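Local coordinates for dihydrodipicolinate reductase N-terminus domain-containing protein (Mycobacterium smegmatis, PDB 6IAQ) that binds NADP and probably acts as a native amine dehydrogenase, catalysing the asymmetric reductive amination of ketones, at residues S84-A89 and E119-L124; N102-S107 and T136-Q141; E108-P113 and P322-V327. All coordinates share one frame; numbering follows the deposited sequence.

Interaction 1. Residues S84-A89 and E119-L124; sequences SYLTDA and ELSAEL. With NAP (NADP nicotinamide-adenine-dinucleotide phosphate), chain F.
L86, in the first turn of helix 86-98, drives its two methyl groups into the side of helix 118-130. Its CD2 lies 3.9 Å from L120 CB, the two leucines sliding past one another in opposite directions, while its CD1 meets L124 CD1 tip to tip, also at 3.9 Å. S121 adds its hydroxyl at the same place: OG sits 3.6 Å from L86 CD2, turned beside its own backbone N (chi1 -65°), where it hydrogen-bonds to the carbonyl of S117, one turn back. That is the tight, buried part, and V90 and L93 of helix 86-98 extend it along L120 and L124.

Toward solvent the packing thins out. L120 CD1 still lies along the start of the first helix, 4.0 Å from T87 N, but the T87 side chain is exposed and its CB points away from the second helix. At the helix start, Y85 holds the N-cap position, and its carbonyl accepts from both D88 N and A89 N. Just before it, S84 OG takes a 2.7 Å hydrogen bond from the ribose hydroxyl O3D of NADP and bonds to E108 as well. The contact thus packs two helices of the Rossmann-type domain through leucines, with a salt bridge from exposed E123 to R94 as a polar link between them, whereas the residue leading into the first helix grips the nicotinamide ribose.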
loop_
_atom_site.group_PDB
_atom_site.type_symbol
_atom_site.label_atom_id
_atom_site.label_comp_id
_atom_site.label_asym_id
_atom_site.label_seq_id
_atom_site.Cartn_x
_atom_site.Cartn_y
_atom_site.Cartn_z
ATOM N N SER A 84 2.373 -1.767 25.892
ATOM C CA SER A 84 3.021 -2.235 24.640
ATOM C C SER A 84 3.075 -3.763 24.575
ATOM O O SER A 84 2.809 -4.320 23.502
ATOM C CB SER A 84 4.415 -1.653 24.534
ATOM O OG SER A 84 4.363 -0.238 24.395
ATOM N N TYR A 85 3.480 -4.418 25.662
ATOM C CA TYR A 85 3.887 -5.849 25.676
ATOM C C TYR A 85 2.736 -6.683 26.256
ATOM O O TYR A 85 2.101 -6.243 27.209
ATOM C CB TYR A 85 5.221 -5.982 26.412
ATOM C CG TYR A 85 6.268 -5.007 25.939
ATOM C CD1 TYR A 85 6.728 -5.039 24.629
ATOM C CD2 TYR A 85 6.729 -3.992 26.753
ATOM C CE1 TYR A 85 7.671 -4.135 24.166
ATOM C CE2 TYR A 85 7.663 -3.065 26.305
ATOM C CZ TYR A 85 8.139 -3.143 25.005
ATOM O OH TYR A 85 9.044 -2.230 24.561
ATOM N N LEU A 86 2.453 -7.835 25.644
ATOM C CA LEU A 86 1.312 -8.730 26.001
ATOM C C LEU A 86 1.382 -9.117 27.494
ATOM O O LEU A 86 0.308 -9.310 28.134
ATOM C CB LEU A 86 1.318 -9.964 25.099
ATOM C CG LEU A 86 -0.053 -10.540 24.745
ATOM C CD1 LEU A 86 -1.090 -9.466 24.468
ATOM C CD2 LEU A 86 0.031 -11.506 23.584
ATOM N N THR A 87 2.595 -9.226 28.019
ATOM C CA THR A 87 2.899 -9.507 29.443
ATOM C C THR A 87 2.149 -8.484 30.315
ATOM O O THR A 87 1.627 -8.879 31.341
ATOM C CB THR A 87 4.427 -9.554 29.599
ATOM O OG1 THR A 87 4.699 -10.554 30.563
ATOM C CG2 THR A 87 5.069 -8.239 29.982
ATOM N N ASP A 88 2.049 -7.228 29.879
ATOM C CA ASP A 88 1.261 -6.167 30.537
ATOM C C ASP A 88 -0.159 -6.147 29.959
ATOM O O ASP A 88 -1.127 -6.144 30.749
ATOM C CB ASP A 88 1.971 -4.814 30.404
ATOM C CG ASP A 88 3.395 -4.853 30.910
ATOM O OD1 ASP A 88 3.605 -5.461 31.974
ATOM O OD2 ASP A 88 4.298 -4.317 30.211
ATOM N N ALA A 89 -0.291 -6.152 28.627
ATOM C CA ALA A 89 -1.549 -5.840 27.906
ATOM C C ALA A 89 -2.593 -6.948 28.146
ATOM O O ALA A 89 -3.795 -6.685 28.001
ATOM C CB ALA A 89 -1.255 -5.678 26.428
ATOM N N GLU A 119 1.619 -18.389 24.218
ATOM C CA GLU A 119 0.678 -18.890 25.267
ATOM C C GLU A 119 -0.420 -17.841 25.501
ATOM O O GLU A 119 -1.632 -18.196 25.413
ATOM C CB GLU A 119 1.417 -19.225 26.562
ATOM N N LEU A 120 -0.021 -16.584 25.736
ATOM C CA LEU A 120 -0.950 -15.457 25.978
ATOM C C LEU A 120 -1.799 -15.241 24.727
ATOM O O LEU A 120 -3.000 -14.937 24.873
ATOM C CB LEU A 120 -0.166 -14.203 26.390
ATOM C CG LEU A 120 0.607 -14.321 27.709
ATOM C CD1 LEU A 120 1.508 -13.113 27.950
ATOM C CD2 LEU A 120 -0.351 -14.526 28.875
ATOM N N SER A 121 -1.214 -15.385 23.533
ATOM C CA SER A 121 -1.960 -15.249 22.257
ATOM C C SER A 121 -3.053 -16.334 22.169
ATOM O O SER A 121 -4.237 -15.989 21.887
ATOM C CB SER A 121 -1.023 -15.248 21.062
ATOM O OG SER A 121 -0.172 -14.087 21.069
ATOM N N ALA A 122 -2.693 -17.596 22.388
ATOM C CA ALA A 122 -3.663 -18.727 22.315
ATOM C C ALA A 122 -4.820 -18.515 23.315
ATOM O O ALA A 122 -6.014 -18.670 22.939
ATOM C CB ALA A 122 -2.951 -20.029 22.552
ATOM N N GLU A 123 -4.465 -18.116 24.539
ATOM C CA GLU A 123 -5.410 -17.875 25.661
ATOM C C GLU A 123 -6.430 -16.819 25.207
ATOM O O GLU A 123 -7.686 -17.057 25.298
ATOM C CB GLU A 123 -4.628 -17.316 26.857
ATOM C CG GLU A 123 -4.926 -17.838 28.253
ATOM C CD GLU A 123 -4.347 -16.881 29.306
ATOM O OE1 GLU A 123 -3.142 -17.031 29.652
ATOM O OE2 GLU A 123 -5.088 -15.963 29.736
ATOM N N LEU A 124 -5.921 -15.668 24.730
ATOM C CA LEU A 124 -6.769 -14.491 24.413
ATOM C C LEU A 124 -7.634 -14.813 23.204
ATOM O O LEU A 124 -8.807 -14.373 23.178
ATOM C CB LEU A 124 -5.888 -13.264 24.149
ATOM C CG LEU A 124 -5.317 -12.576 25.391
ATOM C CD1 LEU A 124 -4.372 -11.466 24.978
ATOM C CD2 LEU A 124 -6.448 -12.030 26.262
HETATM P PA NAP F . 0.787 7.653 27.958
HETATM O O1A NAP F . 0.528 9.049 27.636
HETATM O O2A NAP F . 1.751 7.194 29.093
HETATM O O5B NAP F . -0.675 6.972 28.213
HETATM C C5B NAP F . -0.840 5.694 28.843
HETATM C C4B NAP F . -2.182 5.694 29.562
HETATM O O4B NAP F . -2.453 4.426 30.154
HETATM C C3B NAP F . -2.313 6.738 30.702
HETATM O O3B NAP F . -3.548 7.437 30.410
HETATM C C2B NAP F . -2.481 5.950 31.998
HETATM O O2B NAP F . -3.449 6.517 32.909
HETATM C C1B NAP F . -3.111 4.716 31.430
HETATM N N9A NAP F . -3.014 3.484 32.210
HETATM C C8A NAP F . -1.918 2.824 32.637
HETATM N N7A NAP F . -2.314 1.694 33.235
HETATM C C5A NAP F . -3.659 1.609 33.104
HETATM C C6A NAP F . -4.744 0.665 33.474
HETATM N N6A NAP F . -4.477 -0.462 34.121
HETATM N N1A NAP F . -5.999 0.977 33.156
HETATM C C2A NAP F . -6.341 2.099 32.490
HETATM N N3A NAP F . -5.426 3.018 32.107
HETATM C C4A NAP F . -4.120 2.798 32.433
HETATM O O3 NAP F . 1.334 6.821 26.650
HETATM P PN NAP F . 0.804 7.029 25.092
HETATM O O1N NAP F . 1.728 7.877 24.275
HETATM O O2N NAP F . -0.644 7.371 25.069
HETATM O O5D NAP F . 1.065 5.489 24.749
HETATM C C5D NAP F . 0.307 4.378 25.243
HETATM C C4D NAP F . 0.750 3.043 24.714
HETATM O O4D NAP F . 0.493 3.030 23.271
HETATM C C3D NAP F . 2.209 2.800 24.980
HETATM O O3D NAP F . 2.475 1.471 25.388
HETATM C C2D NAP F . 2.851 3.074 23.613
HETATM O O2D NAP F . 4.095 2.367 23.510
HETATM C C1D NAP F . 1.713 2.629 22.650
HETATM N N1N NAP F . 1.822 3.278 21.332
HETATM C C2N NAP F . 1.783 2.505 20.263
HETATM C C3N NAP F . 1.945 3.072 19.007
HETATM C C7N NAP F . 1.856 2.232 17.752
HETATM O O7N NAP F . 2.172 2.796 16.705
HETATM N N7N NAP F . 1.419 0.961 17.784
HETATM C C4N NAP F . 2.129 4.450 18.902
HETATM C C5N NAP F . 2.162 5.245 20.043
HETATM C C6N NAP F . 1.996 4.610 21.249
HETATM P P2B NAP F . -3.255 7.954 33.579
HETATM O O1X NAP F . -3.374 8.997 32.506
HETATM O O2X NAP F . -4.495 8.133 34.453
HETATM O O3X NAP F . -1.904 7.722 34.262
#

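Interaction 2. Residues N102-S107 and T136-Q141; sequences NAVTLS and TGTGYQ. With NAP (NADP nicotinamide-adenine-dinucleotide phosphate), chain F.
V104 and T138 cross obliquely, methyl against methyl: V104 CG2 presses on T138 CG2 at 3.2 Å, tighter than ordinary van der Waals contact. T138 has OG1 anti to its backbone N (chi1 179°), which leaves CG2 in the crowded position and facing V104, while OG1 bonds to D142. V104 and T136 project from one face of the sheet. T105 projects from the other, its CG2 lying 3.7 Å from T136 O.

The backbones pair as a parallel beta ladder between strands 102-105 and 134-137, the two strands of a beta-alpha-beta unit whose helix is 118-130. T136 N donates to A103 O, T105 N to T136 O, and T138 N continues the pattern to T105 O at 2.9 Å, nearly straight at 170°.

Past the strand ends both segments turn to the cofactor. L106 sets CB 3.5 Å from NADP C2N and brings CD2 to 3.6 Å from G139 CA. The carboxamide is then clamped: N7N donates to L106 O at 2.9 Å and to Q141 OE1, and Y140 N donates to O7N. Q141, bent at chi2 (97°), also gives NE2 to a water that donates to S107 O and T138 O. With both amide atoms engaged, rotation of the carboxamide is probably restricted, which would help fix how the nicotinamide ring presents itself for hydride transfer.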
loop_
_atom_site.group_PDB
_atom_site.type_symbol
_atom_site.label_atom_id
_atom_site.label_comp_id
_atom_site.label_asym_id
_atom_site.label_seq_id
_atom_site.Cartn_x
_atom_site.Cartn_y
_atom_site.Cartn_z
ATOM N N ASN A 102 -15.276 -6.055 21.791
ATOM C CA ASN A 102 -14.248 -5.914 20.721
ATOM C C ASN A 102 -13.191 -4.926 21.222
ATOM O O ASN A 102 -13.563 -3.934 21.900
ATOM C CB ASN A 102 -14.840 -5.385 19.423
ATOM C CG ASN A 102 -15.912 -6.294 18.839
ATOM O OD1 ASN A 102 -15.650 -7.462 18.561
ATOM N ND2 ASN A 102 -17.108 -5.760 18.642
ATOM N N ALA A 103 -11.926 -5.161 20.899
ATOM C CA ALA A 103 -10.828 -4.266 21.332
ATOM C C ALA A 103 -9.882 -4.001 20.159
ATOM O O ALA A 103 -9.441 -4.949 19.512
ATOM C CB ALA A 103 -10.094 -4.842 22.527
ATOM N N VAL A 104 -9.628 -2.723 19.910
ATOM C CA VAL A 104 -8.505 -2.264 19.050
ATOM C C VAL A 104 -7.482 -1.634 20.015
ATOM O O VAL A 104 -7.906 -0.914 20.932
ATOM C CB VAL A 104 -9.061 -1.336 17.952
ATOM C CG1 VAL A 104 -9.600 -0.022 18.500
ATOM C CG2 VAL A 104 -8.052 -1.115 16.856
ATOM N N THR A 105 -6.209 -1.983 19.888
ATOM C CA THR A 105 -5.155 -1.535 20.830
ATOM C C THR A 105 -3.898 -1.080 20.082
ATOM O O THR A 105 -3.567 -1.689 19.045
ATOM C CB THR A 105 -4.821 -2.633 21.840
ATOM O OG1 THR A 105 -3.885 -2.118 22.792
ATOM C CG2 THR A 105 -4.254 -3.887 21.223
ATOM N N LEU A 106 -3.188 -0.114 20.661
ATOM C CA LEU A 106 -1.880 0.365 20.147
ATOM C C LEU A 106 -0.767 -0.560 20.590
ATOM O O LEU A 106 0.368 -0.311 20.139
ATOM C CB LEU A 106 -1.632 1.795 20.635
ATOM C CG LEU A 106 -2.543 2.836 20.015
ATOM C CD1 LEU A 106 -2.116 4.213 20.443
ATOM C CD2 LEU A 106 -2.629 2.675 18.491
ATOM N N SER A 107 -1.021 -1.560 21.465
ATOM C CA SER A 107 0.056 -2.444 21.971
ATOM C C SER A 107 0.926 -2.933 20.796
ATOM O O SER A 107 0.410 -3.660 19.957
ATOM C CB SER A 107 -0.482 -3.589 22.795
ATOM O OG SER A 107 -1.052 -3.098 24.006
ATOM N N THR A 136 -7.557 -6.743 18.087
ATOM C CA THR A 136 -6.633 -6.344 16.980
ATOM C C THR A 136 -5.618 -5.313 17.489
ATOM O O THR A 136 -6.051 -4.260 17.975
ATOM C CB THR A 136 -7.417 -5.784 15.791
ATOM O OG1 THR A 136 -8.261 -6.823 15.270
ATOM C CG2 THR A 136 -6.500 -5.250 14.705
ATOM N N GLY A 137 -4.338 -5.629 17.386
ATOM C CA GLY A 137 -3.235 -4.660 17.522
ATOM C C GLY A 137 -3.036 -3.868 16.249
ATOM O O GLY A 137 -2.848 -4.493 15.178
ATOM N N THR A 138 -3.064 -2.539 16.353
ATOM C CA THR A 138 -2.828 -1.624 15.215
ATOM C C THR A 138 -2.023 -0.425 15.726
ATOM O O THR A 138 -1.356 -0.554 16.769
ATOM C CB THR A 138 -4.150 -1.289 14.533
ATOM O OG1 THR A 138 -3.940 -0.383 13.450
ATOM C CG2 THR A 138 -5.153 -0.687 15.488
ATOM N N GLY A 139 -2.083 0.680 14.989
ATOM C CA GLY A 139 -1.253 1.873 15.218
ATOM C C GLY A 139 -0.434 2.200 13.986
ATOM O O GLY A 139 -0.855 1.810 12.825
ATOM N N TYR A 140 0.691 2.887 14.208
ATOM C CA TYR A 140 1.534 3.438 13.110
ATOM C C TYR A 140 1.943 2.306 12.156
ATOM O O TYR A 140 1.867 2.467 10.908
ATOM C CB TYR A 140 2.766 4.145 13.680
ATOM C CG TYR A 140 3.711 4.578 12.582
ATOM C CD1 TYR A 140 3.335 5.560 11.680
ATOM C CD2 TYR A 140 4.915 3.929 12.385
ATOM C CE1 TYR A 140 4.144 5.916 10.624
ATOM C CE2 TYR A 140 5.765 4.304 11.359
ATOM C CZ TYR A 140 5.365 5.284 10.464
ATOM O OH TYR A 140 6.197 5.643 9.443
ATOM N N GLN A 141 2.352 1.178 12.716
ATOM C CA GLN A 141 3.022 0.068 11.978
ATOM C C GLN A 141 2.077 -0.506 10.920
ATOM O O GLN A 141 2.590 -1.033 9.898
ATOM C CB GLN A 141 3.488 -1.075 12.883
ATOM C CG GLN A 141 3.974 -0.667 14.277
ATOM C CD GLN A 141 2.844 -0.837 15.259
ATOM O OE1 GLN A 141 1.822 -0.164 15.130
ATOM N NE2 GLN A 141 2.958 -1.847 16.131
HETATM P PA NAP F . 0.787 7.653 27.958
HETATM O O1A NAP F . 0.528 9.049 27.636
HETATM O O2A NAP F . 1.751 7.194 29.093
HETATM O O5B NAP F . -0.675 6.972 28.213
HETATM C C5B NAP F . -0.840 5.694 28.843
HETATM C C4B NAP F . -2.182 5.694 29.562
HETATM O O4B NAP F . -2.453 4.426 30.154
HETATM C C3B NAP F . -2.313 6.738 30.702
HETATM O O3B NAP F . -3.548 7.437 30.410
HETATM C C2B NAP F . -2.481 5.950 31.998
HETATM O O2B NAP F . -3.449 6.517 32.909
HETATM C C1B NAP F . -3.111 4.716 31.430
HETATM N N9A NAP F . -3.014 3.484 32.210
HETATM C C8A NAP F . -1.918 2.824 32.637
HETATM N N7A NAP F . -2.314 1.694 33.235
HETATM C C5A NAP F . -3.659 1.609 33.104
HETATM C C6A NAP F . -4.744 0.665 33.474
HETATM N N6A NAP F . -4.477 -0.462 34.121
HETATM N N1A NAP F . -5.999 0.977 33.156
HETATM C C2A NAP F . -6.341 2.099 32.490
HETATM N N3A NAP F . -5.426 3.018 32.107
HETATM C C4A NAP F . -4.120 2.798 32.433
HETATM O O3 NAP F . 1.334 6.821 26.650
HETATM P PN NAP F . 0.804 7.029 25.092
HETATM O O1N NAP F . 1.728 7.877 24.275
HETATM O O2N NAP F . -0.644 7.371 25.069
HETATM O O5D NAP F . 1.065 5.489 24.749
HETATM C C5D NAP F . 0.307 4.378 25.243
HETATM C C4D NAP F . 0.750 3.043 24.714
HETATM O O4D NAP F . 0.493 3.030 23.271
HETATM C C3D NAP F . 2.209 2.800 24.980
HETATM O O3D NAP F . 2.475 1.471 25.388
HETATM C C2D NAP F . 2.851 3.074 23.613
HETATM O O2D NAP F . 4.095 2.367 23.510
HETATM C C1D NAP F . 1.713 2.629 22.650
HETATM N N1N NAP F . 1.822 3.278 21.332
HETATM C C2N NAP F . 1.783 2.505 20.263
HETATM C C3N NAP F . 1.945 3.072 19.007
HETATM C C7N NAP F . 1.856 2.232 17.752
HETATM O O7N NAP F . 2.172 2.796 16.705
HETATM N N7N NAP F . 1.419 0.961 17.784
HETATM C C4N NAP F . 2.129 4.450 18.902
HETATM C C5N NAP F . 2.162 5.245 20.043
HETATM C C6N NAP F . 1.996 4.610 21.249
HETATM P P2B NAP F . -3.255 7.954 33.579
HETATM O O1X NAP F . -3.374 8.997 32.506
HETATM O O2X NAP F . -4.495 8.133 34.453
HETATM O O3X NAP F . -1.904 7.722 34.262
HETATM O O HOH W 1 0.348 -2.708 17.343
#

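Interaction 3. Residues E108-P113 and P322-V327; sequences EEMLYP and PGIVTV. With NAP (NADP nicotinamide-adenine-dinucleotide phosphate), chain F; EDO (1,2-ethanediol), chain E.
T326 turns OG1 into the crowded position between its backbone N and carbonyl carbon (chi1 56°), so that CG2 swings out beside the N and faces residues 111-113. L111 and Y112 both carry CG anti to the backbone N, at -179° and -159°, and this brings L111 CD1 and one side of the tyrosine ring up to residues 326-327. CG2 of T326 lies against the L111 carbonyl and the Y112 ring, 3.6 Å from L111 O and 3.8 Å from Y112 CD1, approaching the ring obliquely, while T326 OG1 bonds to D328. L111 CD1 meets V327 CG2 at 3.9 Å, the two side chains crossing at about a right angle.

The pieces joined are the loop that follows strand 102-105 and the segment around strand 323-324, an outermost strand of the parallel Rossmann-type sheet, which is contributed from late in the sequence. Around I324 the packing is looser, with M110 CE on CG2 and P113 CG on CD1, each pair 4.4 Å apart. A water joins the two backbones, donating to L111 O at 2.7 Å and accepting from V327 N.

At the start of the loop, E108 bends at chi2 and turns to the cofactor. Its OE2 accepts from NADP O2D at 2.8 Å and from a hydroxyl of ethanediol, probably picked up from the crystallisation liquor.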
loop_
_atom_site.group_PDB
_atom_site.type_symbol
_atom_site.label_atom_id
_atom_site.label_comp_id
_atom_site.label_asym_id
_atom_site.label_seq_id
_atom_site.Cartn_x
_atom_site.Cartn_y
_atom_site.Cartn_z
ATOM N N GLU A 108 2.216 -2.576 20.773
ATOM C CA GLU A 108 3.115 -2.842 19.620
ATOM C C GLU A 108 3.252 -4.357 19.442
ATOM O O GLU A 108 3.304 -4.828 18.304
ATOM C CB GLU A 108 4.476 -2.143 19.787
ATOM C CG GLU A 108 4.389 -0.628 19.645
ATOM C CD GLU A 108 4.147 0.156 20.915
ATOM O OE1 GLU A 108 3.643 -0.456 21.899
ATOM O OE2 GLU A 108 4.426 1.383 20.913
ATOM N N GLU A 109 3.328 -5.116 20.536
ATOM C CA GLU A 109 3.485 -6.587 20.441
ATOM C C GLU A 109 2.206 -7.205 19.855
ATOM O O GLU A 109 2.310 -8.214 19.129
ATOM C CB GLU A 109 3.899 -7.196 21.783
ATOM C CG GLU A 109 4.347 -8.619 21.614
ATOM C CD GLU A 109 4.661 -9.381 22.889
ATOM O OE1 GLU A 109 4.644 -8.761 23.979
ATOM O OE2 GLU A 109 4.916 -10.592 22.776
ATOM N N MET A 110 1.038 -6.593 20.078
ATOM C CA MET A 110 -0.244 -7.147 19.575
ATOM C C MET A 110 -0.315 -6.995 18.043
ATOM O O MET A 110 -1.230 -7.560 17.450
ATOM C CB MET A 110 -1.447 -6.459 20.226
ATOM C CG MET A 110 -1.897 -7.119 21.526
ATOM S SD MET A 110 -2.534 -8.812 21.240
ATOM C CE MET A 110 -4.058 -8.459 20.380
ATOM N N LEU A 111 0.605 -6.259 17.406
ATOM C CA LEU A 111 0.613 -6.144 15.917
ATOM C C LEU A 111 0.615 -7.555 15.326
ATOM O O LEU A 111 -0.169 -7.813 14.348
ATOM C CB LEU A 111 1.844 -5.353 15.460
ATOM C CG LEU A 111 1.951 -5.149 13.947
ATOM C CD1 LEU A 111 0.923 -4.149 13.465
ATOM C CD2 LEU A 111 3.374 -4.724 13.590
ATOM N N TYR A 112 1.452 -8.422 15.887
ATOM C CA TYR A 112 1.573 -9.834 15.474
ATOM C C TYR A 112 2.209 -10.609 16.622
ATOM O O TYR A 112 3.429 -10.747 16.677
ATOM C CB TYR A 112 2.367 -9.962 14.170
ATOM C CG TYR A 112 2.097 -11.271 13.467
ATOM C CD1 TYR A 112 1.031 -11.410 12.579
ATOM C CD2 TYR A 112 2.866 -12.389 13.755
ATOM C CE1 TYR A 112 0.758 -12.633 11.976
ATOM C CE2 TYR A 112 2.609 -13.614 13.160
ATOM C CZ TYR A 112 1.549 -13.731 12.277
ATOM O OH TYR A 112 1.294 -14.928 11.691
ATOM N N PRO A 113 1.398 -11.061 17.611
ATOM C CA PRO A 113 1.943 -11.597 18.859
ATOM C C PRO A 113 2.173 -13.108 18.923
ATOM O O PRO A 113 2.740 -13.557 19.919
ATOM C CB PRO A 113 0.826 -11.203 19.829
ATOM C CG PRO A 113 -0.440 -11.440 19.031
ATOM C CD PRO A 113 -0.073 -10.968 17.642
ATOM N N PRO A 322 -14.515 -13.280 15.233
ATOM C CA PRO A 322 -14.047 -13.264 16.617
ATOM C C PRO A 322 -12.654 -13.893 16.703
ATOM O O PRO A 322 -12.305 -14.684 15.832
ATOM C CB PRO A 322 -15.085 -14.089 17.394
ATOM C CG PRO A 322 -16.326 -14.072 16.488
ATOM C CD PRO A 322 -15.767 -14.026 15.072
ATOM N N GLY A 323 -11.910 -13.531 17.748
ATOM C CA GLY A 323 -10.520 -13.961 17.956
ATOM C C GLY A 323 -9.546 -12.795 17.825
ATOM O O GLY A 323 -9.993 -11.641 17.678
ATOM N N ILE A 324 -8.258 -13.082 17.961
ATOM C CA ILE A 324 -7.160 -12.159 17.577
ATOM C C ILE A 324 -7.154 -12.106 16.049
ATOM O O ILE A 324 -6.899 -13.156 15.431
ATOM C CB ILE A 324 -5.791 -12.608 18.133
ATOM C CG1 ILE A 324 -5.746 -12.517 19.660
ATOM C CG2 ILE A 324 -4.658 -11.788 17.511
ATOM C CD1 ILE A 324 -4.419 -13.010 20.217
ATOM N N VAL A 325 -7.461 -10.948 15.477
ATOM C CA VAL A 325 -7.354 -10.742 14.003
ATOM C C VAL A 325 -6.261 -9.691 13.758
ATOM O O VAL A 325 -6.436 -8.543 14.186
ATOM C CB VAL A 325 -8.711 -10.352 13.390
ATOM C CG1 VAL A 325 -8.563 -10.176 11.877
ATOM C CG2 VAL A 325 -9.801 -11.392 13.680
ATOM N N THR A 326 -5.173 -10.081 13.122
ATOM C CA THR A 326 -4.020 -9.217 12.788
ATOM C C THR A 326 -4.305 -8.420 11.508
ATOM O O THR A 326 -5.076 -8.871 10.647
ATOM C CB THR A 326 -2.742 -10.050 12.688
ATOM O OG1 THR A 326 -2.967 -11.086 11.726
ATOM C CG2 THR A 326 -2.362 -10.653 14.018
ATOM N N VAL A 327 -3.689 -7.253 11.401
ATOM C CA VAL A 327 -4.038 -6.219 10.385
ATOM C C VAL A 327 -3.682 -6.678 8.962
ATOM O O VAL A 327 -4.295 -6.180 8.029
ATOM C CB VAL A 327 -3.361 -4.888 10.744
ATOM C CG1 VAL A 327 -4.027 -4.296 11.988
ATOM C CG2 VAL A 327 -1.846 -5.035 10.883
HETATM P PA NAP F . 0.787 7.653 27.958
HETATM O O1A NAP F . 0.528 9.049 27.636
HETATM O O2A NAP F . 1.751 7.194 29.093
HETATM O O5B NAP F . -0.675 6.972 28.213
HETATM C C5B NAP F . -0.840 5.694 28.843
HETATM C C4B NAP F . -2.182 5.694 29.562
HETATM O O4B NAP F . -2.453 4.426 30.154
HETATM C C3B NAP F . -2.313 6.738 30.702
HETATM O O3B NAP F . -3.548 7.437 30.410
HETATM C C2B NAP F . -2.481 5.950 31.998
HETATM O O2B NAP F . -3.449 6.517 32.909
HETATM C C1B NAP F . -3.111 4.716 31.430
HETATM N N9A NAP F . -3.014 3.484 32.210
HETATM C C8A NAP F . -1.918 2.824 32.637
HETATM N N7A NAP F . -2.314 1.694 33.235
HETATM C C5A NAP F . -3.659 1.609 33.104
HETATM C C6A NAP F . -4.744 0.665 33.474
HETATM N N6A NAP F . -4.477 -0.462 34.121
HETATM N N1A NAP F . -5.999 0.977 33.156
HETATM C C2A NAP F . -6.341 2.099 32.490
HETATM N N3A NAP F . -5.426 3.018 32.107
HETATM C C4A NAP F . -4.120 2.798 32.433
HETATM O O3 NAP F . 1.334 6.821 26.650
HETATM P PN NAP F . 0.804 7.029 25.092
HETATM O O1N NAP F . 1.728 7.877 24.275
HETATM O O2N NAP F . -0.644 7.371 25.069
HETATM O O5D NAP F . 1.065 5.489 24.749
HETATM C C5D NAP F . 0.307 4.378 25.243
HETATM C C4D NAP F . 0.750 3.043 24.714
HETATM O O4D NAP F . 0.493 3.030 23.271
HETATM C C3D NAP F . 2.209 2.800 24.980
HETATM O O3D NAP F . 2.475 1.471 25.388
HETATM C C2D NAP F . 2.851 3.074 23.613
HETATM O O2D NAP F . 4.095 2.367 23.510
HETATM C C1D NAP F . 1.713 2.629 22.650
HETATM N N1N NAP F . 1.822 3.278 21.332
HETATM C C2N NAP F . 1.783 2.505 20.263
HETATM C C3N NAP F . 1.945 3.072 19.007
HETATM C C7N NAP F . 1.856 2.232 17.752
HETATM O O7N NAP F . 2.172 2.796 16.705
HETATM N N7N NAP F . 1.419 0.961 17.784
HETATM C C4N NAP F . 2.129 4.450 18.902
HETATM C C5N NAP F . 2.162 5.245 20.043
HETATM C C6N NAP F . 1.996 4.610 21.249
HETATM P P2B NAP F . -3.255 7.954 33.579
HETATM O O1X NAP F . -3.374 8.997 32.506
HETATM O O2X NAP F . -4.495 8.133 34.453
HETATM O O3X NAP F . -1.904 7.722 34.262
HETATM C C1 EDO E . 5.924 3.734 18.331
HETATM O O1 EDO E . 5.396 2.461 18.575
HETATM C C2 EDO E . 5.904 4.027 16.872
HETATM O O2 EDO E . 4.664 4.597 16.460
HETATM O O HOH W 2 -2.597 -6.769 14.055
#

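Along the chain the first members of the three contacts come in the order 84-89, 102-107 and 108-113, and their partners 119-124, 136-141 and 322-327 follow in the same order, so the three contacts interlock. The centres of interactions 1 and 2 lie about 13 Å apart. Those of interactions 1 and 3 are about 10 Å apart, and those of interactions 2 and 3 about 7 Å. Interactions 2 and 3 share the parallel sheet, where strands 134-137 and 323-324 are neighbours and T136 OG1 probably bonds to V325 O. Interaction 1 also joins interaction 3 through a probable hydrogen bond from L86 N to E109. All three touch NADP on its nicotinamide side, interaction 1 through S84 and interaction 3 through E108.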